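Local coordinates for ABC transporter substrate binding protein (Ribose) (Agrobacterium vitis, PDB 5DKV) that probably serves as the sugar-binding component of an ABC transporter and holds alpha-D-tagatopyranose in the cleft between its two lobes, at residues Q212-Y215 with A216-D220; P92-T95 with T96-V99. One frame throughout, in Å; residues are numbered along the deposited sequence.

Contact 1 of 2, residues Q212-Y215 with A216-D220; sequences QAVY and ARNPD
N218 folds back on the last turn of helix 204-217 and grips the carbonyl of V214 with its side-chain amide, ND2 lying 2.9 Å from V214 O. The bond is fairly straight, 158° at the hydrogen, and the acceptor sits close to the amide plane of N218. The backbone N of N218 turns to the same oxygen, but its bond is weak, as is a second one to Y215 O. With CG anti to its own carbonyl carbon (chi1 -56°), the amide of N218 is carried back alongside the helix. Its other end, OD1, is taken by K162, which also forms a salt bridge with D220.

R217 likewise runs back along the helix, bent at chi3 (-61°). One face of its guanidinium lies over A213 O, which stands 3.8 Å above the plane, while NH2 meets V214 CG2 at 3.8 Å. This is a helix C-terminus at which the regular bonds R217 N to A213 O (3.0 Å) and A216 N to Q212 O (2.9 Å) give way to the side-chain bond from N218 ND2, N218 being the first residue to leave helical geometry. Beyond it P219 lies beside Y215. The tyrosine ring receives P219 O at its edge, 3.5 Å from CE1, and a water joins the two residues, donating to P219 O and lying 2.5 Å from Y215 OH. Further out, V214 packs against L195 and Q198 of strand 192-199, and Y215 rests on Q244 and I248.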
loop_
_atom_site.group_PDB
_atom_site.type_symbol
_atom_site.label_atom_id
_atom_site.label_comp_id
_atom_site.label_asym_id
_atom_site.label_seq_id
_atom_site.Cartn_x
_atom_site.Cartn_y
_atom_site.Cartn_z
ATOM N N GLN A 212 -18.622 10.670 -9.633
ATOM C CA GLN A 212 -19.657 11.434 -10.309
ATOM C C GLN A 212 -20.879 10.579 -10.608
ATOM O O GLN A 212 -22.012 11.034 -10.434
ATOM C CB GLN A 212 -19.119 12.040 -11.599
ATOM C CG GLN A 212 -17.910 12.937 -11.411
ATOM C CD GLN A 212 -18.274 14.274 -10.886
ATOM O OE1 GLN A 212 -19.454 14.579 -10.704
ATOM N NE2 GLN A 212 -17.265 15.108 -10.648
ATOM N N ALA A 213 -20.675 9.344 -11.060
ATOM C CA ALA A 213 -21.803 8.455 -11.335
ATOM C C ALA A 213 -22.589 8.110 -10.056
ATOM O O ALA A 213 -23.820 8.138 -10.031
ATOM C CB ALA A 213 -21.316 7.199 -11.996
ATOM N N VAL A 214 -21.872 7.763 -8.999
ATOM C CA VAL A 214 -22.525 7.377 -7.760
ATOM C C VAL A 214 -23.302 8.566 -7.196
ATOM O O VAL A 214 -24.458 8.418 -6.777
ATOM C CB VAL A 214 -21.491 6.825 -6.736
ATOM C CG1 VAL A 214 -22.161 6.494 -5.401
ATOM C CG2 VAL A 214 -20.833 5.571 -7.308
ATOM N N TYR A 215 -22.694 9.743 -7.218
ATOM C CA TYR A 215 -23.354 10.934 -6.716
ATOM C C TYR A 215 -24.576 11.292 -7.561
ATOM O O TYR A 215 -25.586 11.753 -7.030
ATOM C CB TYR A 215 -22.379 12.106 -6.672
ATOM C CG TYR A 215 -23.009 13.426 -6.266
ATOM C CD1 TYR A 215 -23.742 13.543 -5.102
ATOM C CD2 TYR A 215 -22.839 14.560 -7.050
ATOM C CE1 TYR A 215 -24.307 14.765 -4.731
ATOM C CE2 TYR A 215 -23.399 15.782 -6.679
ATOM C CZ TYR A 215 -24.127 15.868 -5.530
ATOM O OH TYR A 215 -24.669 17.075 -5.176
ATOM N N ALA A 216 -24.511 11.081 -8.870
ATOM C CA ALA A 216 -25.652 11.425 -9.703
ATOM C C ALA A 216 -26.819 10.484 -9.422
ATOM O O ALA A 216 -27.974 10.902 -9.474
ATOM C CB ALA A 216 -25.281 11.390 -11.158
ATOM N N ARG A 217 -26.533 9.213 -9.149
ATOM C CA ARG A 217 -27.600 8.262 -8.805
ATOM C C ARG A 217 -28.035 8.419 -7.351
ATOM O O ARG A 217 -29.148 7.987 -6.988
ATOM C CB ARG A 217 -27.155 6.814 -9.052
ATOM C CG ARG A 217 -27.026 6.404 -10.517
ATOM C CD ARG A 217 -26.666 4.909 -10.633
ATOM N NE ARG A 217 -25.376 4.583 -10.001
ATOM C CZ ARG A 217 -24.218 4.436 -10.652
ATOM N NH1 ARG A 217 -24.151 4.575 -11.983
ATOM N NH2 ARG A 217 -23.113 4.143 -9.971
ATOM N N ASN A 218 -27.162 9.016 -6.531
ATOM C CA ASN A 218 -27.382 9.180 -5.089
ATOM C C ASN A 218 -27.029 10.578 -4.580
ATOM O O ASN A 218 -25.955 10.760 -3.979
ATOM C CB ASN A 218 -26.545 8.170 -4.301
ATOM C CG ASN A 218 -26.805 6.746 -4.700
ATOM O OD1 ASN A 218 -27.692 6.083 -4.139
ATOM N ND2 ASN A 218 -26.011 6.234 -5.634
ATOM N N PRO A 219 -27.909 11.573 -4.814
ATOM C CA PRO A 219 -27.649 12.951 -4.373
ATOM C C PRO A 219 -27.458 13.060 -2.873
ATOM O O PRO A 219 -26.896 14.050 -2.426
ATOM C CB PRO A 219 -28.894 13.728 -4.829
ATOM C CG PRO A 219 -29.848 12.724 -5.345
ATOM C CD PRO A 219 -29.095 11.491 -5.681
ATOM N N ASP A 220 -27.882 12.044 -2.125
ATOM C CA ASP A 220 -27.736 12.028 -0.675
ATOM C C ASP A 220 -26.451 11.305 -0.206
ATOM O O ASP A 220 -26.301 11.051 0.990
ATOM C CB ASP A 220 -28.976 11.379 -0.030
ATOM C CG ASP A 220 -29.267 9.962 -0.559
ATOM O OD1 ASP A 220 -28.727 9.563 -1.613
ATOM O OD2 ASP A 220 -30.065 9.241 0.077
HETATM O O HOH W 1 -26.656 16.670 -3.692
#

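Contact 2 of 2, residues P92-T95 with T96-V99; sequences PTDT and TQLV
The carboxylate of D94 presents a single oxygen, OD2, to three donors from T96 and Q97. T96 N, 2.9 Å from OD2, and Q97 N, 2.8 Å away, both approach on the anti side but stand 25° and 33° out of the carboxylate plane. The hydroxyl of T96 donates nearly along the C-O axis, with OG1 2.8 Å from OD2. The Q97 side chain lies beside D94 and extends in the same direction: its CG comes within 3.5 Å of D94 OD2, and its amide plane is turned well away from that of the carboxylate. With CG anti to the backbone N (chi1 -169°), D94 reaches forward over the turn to both amides. The bond from T96 N to D94 OD2 closes an Asx turn, and the bond from Q97 N extends it by one residue, in the loop between strand 87-90 and helix 99-107 of the periplasmic binding protein fold. Three donors on one oxygen would favour the ionised carboxylate.

L98 turns toward the start of the loop, its CG 3.8 Å from P92 CB and its CD2 3.9 Å from T93 OG1. That hydroxyl is hydrogen-bonded to Q73 of helix 70-81, whose P70 also touches L98, while I119 packs against P92, L98 and V99. P92 O accepts a hydrogen bond from T117, a residue of the tagatose pocket.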
loop_
_atom_site.group_PDB
_atom_site.type_symbol
_atom_site.label_atom_id
_atom_site.label_comp_id
_atom_site.label_asym_id
_atom_site.label_seq_id
_atom_site.Cartn_x
_atom_site.Cartn_y
_atom_site.Cartn_z
ATOM N N PRO A 92 4.880 -8.126 -4.953
ATOM C CA PRO A 92 4.266 -8.847 -6.085
ATOM C C PRO A 92 2.936 -8.249 -6.451
ATOM O O PRO A 92 2.170 -7.919 -5.558
ATOM C CB PRO A 92 4.093 -10.278 -5.560
ATOM C CG PRO A 92 4.033 -10.116 -4.033
ATOM C CD PRO A 92 4.987 -8.978 -3.750
ATOM N N THR A 93 2.681 -8.107 -7.745
ATOM C CA THR A 93 1.448 -7.507 -8.212
ATOM C C THR A 93 0.316 -8.501 -8.404
ATOM O O THR A 93 -0.752 -8.130 -8.867
ATOM C CB THR A 93 1.678 -6.761 -9.555
ATOM O OG1 THR A 93 2.388 -7.615 -10.463
ATOM C CG2 THR A 93 2.464 -5.493 -9.318
ATOM N N ASP A 94 0.544 -9.763 -8.061
ATOM C CA ASP A 94 -0.510 -10.763 -8.124
ATOM C C ASP A 94 -0.138 -11.881 -7.173
ATOM O O ASP A 94 1.013 -12.309 -7.160
ATOM C CB ASP A 94 -0.671 -11.295 -9.542
ATOM C CG ASP A 94 -1.922 -12.122 -9.708
ATOM O OD1 ASP A 94 -2.920 -11.561 -10.203
ATOM O OD2 ASP A 94 -1.904 -13.322 -9.344
ATOM N N THR A 95 -1.100 -12.372 -6.398
ATOM C CA THR A 95 -0.796 -13.370 -5.378
ATOM C C THR A 95 -0.493 -14.754 -5.956
ATOM O O THR A 95 0.139 -15.567 -5.282
ATOM C CB THR A 95 -1.948 -13.496 -4.352
ATOM O OG1 THR A 95 -3.123 -14.051 -4.975
ATOM C CG2 THR A 95 -2.276 -12.135 -3.749
ATOM N N THR A 96 -0.962 -15.017 -7.179
ATOM C CA THR A 96 -0.760 -16.319 -7.824
ATOM C C THR A 96 0.217 -16.240 -8.986
ATOM O O THR A 96 1.054 -17.130 -9.152
ATOM C CB THR A 96 -2.094 -16.914 -8.336
ATOM O OG1 THR A 96 -2.698 -16.006 -9.261
ATOM C CG2 THR A 96 -3.027 -17.127 -7.203
ATOM N N GLN A 97 0.136 -15.177 -9.785
ATOM C CA GLN A 97 0.906 -15.142 -11.019
ATOM C C GLN A 97 2.390 -14.842 -10.765
ATOM O O GLN A 97 3.213 -15.064 -11.636
ATOM C CB GLN A 97 0.338 -14.109 -11.990
ATOM C CG GLN A 97 -1.052 -14.434 -12.552
ATOM C CD GLN A 97 -1.211 -15.884 -12.968
ATOM O OE1 GLN A 97 -0.365 -16.440 -13.671
ATOM N NE2 GLN A 97 -2.293 -16.512 -12.523
ATOM N N LEU A 98 2.725 -14.354 -9.580
ATOM C CA LEU A 98 4.138 -14.117 -9.230
ATOM C C LEU A 98 4.780 -15.318 -8.548
ATOM O O LEU A 98 5.986 -15.333 -8.323
ATOM C CB LEU A 98 4.264 -12.875 -8.334
ATOM C CG LEU A 98 4.579 -11.553 -9.082
ATOM C CD1 LEU A 98 6.034 -11.520 -9.581
ATOM C CD2 LEU A 98 3.601 -11.310 -10.208
ATOM N N VAL A 99 3.995 -16.351 -8.265
ATOM C CA VAL A 99 4.534 -17.504 -7.544
ATOM C C VAL A 99 5.604 -18.227 -8.354
ATOM O O VAL A 99 6.732 -18.361 -7.875
ATOM C CB VAL A 99 3.419 -18.484 -7.151
ATOM C CG1 VAL A 99 3.996 -19.783 -6.539
ATOM C CG2 VAL A 99 2.486 -17.799 -6.193
#

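In the fold
Both contacts are local turns beside a helix, but contact 1 closes helix 204-217 whereas contact 2 leads into helix 99-107. They share no element, and their centres lie 35 Å apart. Contact 1 is at the surface, 28 Å from the centre of the chain, with V214 as its buried residue; contact 2 is partly buried and nearer the sugar, the T93 side chain lying about 8 Å from it. The polar logic is reversed: at 212-220 a side-chain amide donates to a backbone carbonyl, while at 92-99 a carboxylate accepts from backbone amides. Water bridges the first, and an apolar proline-leucine pair backs the second.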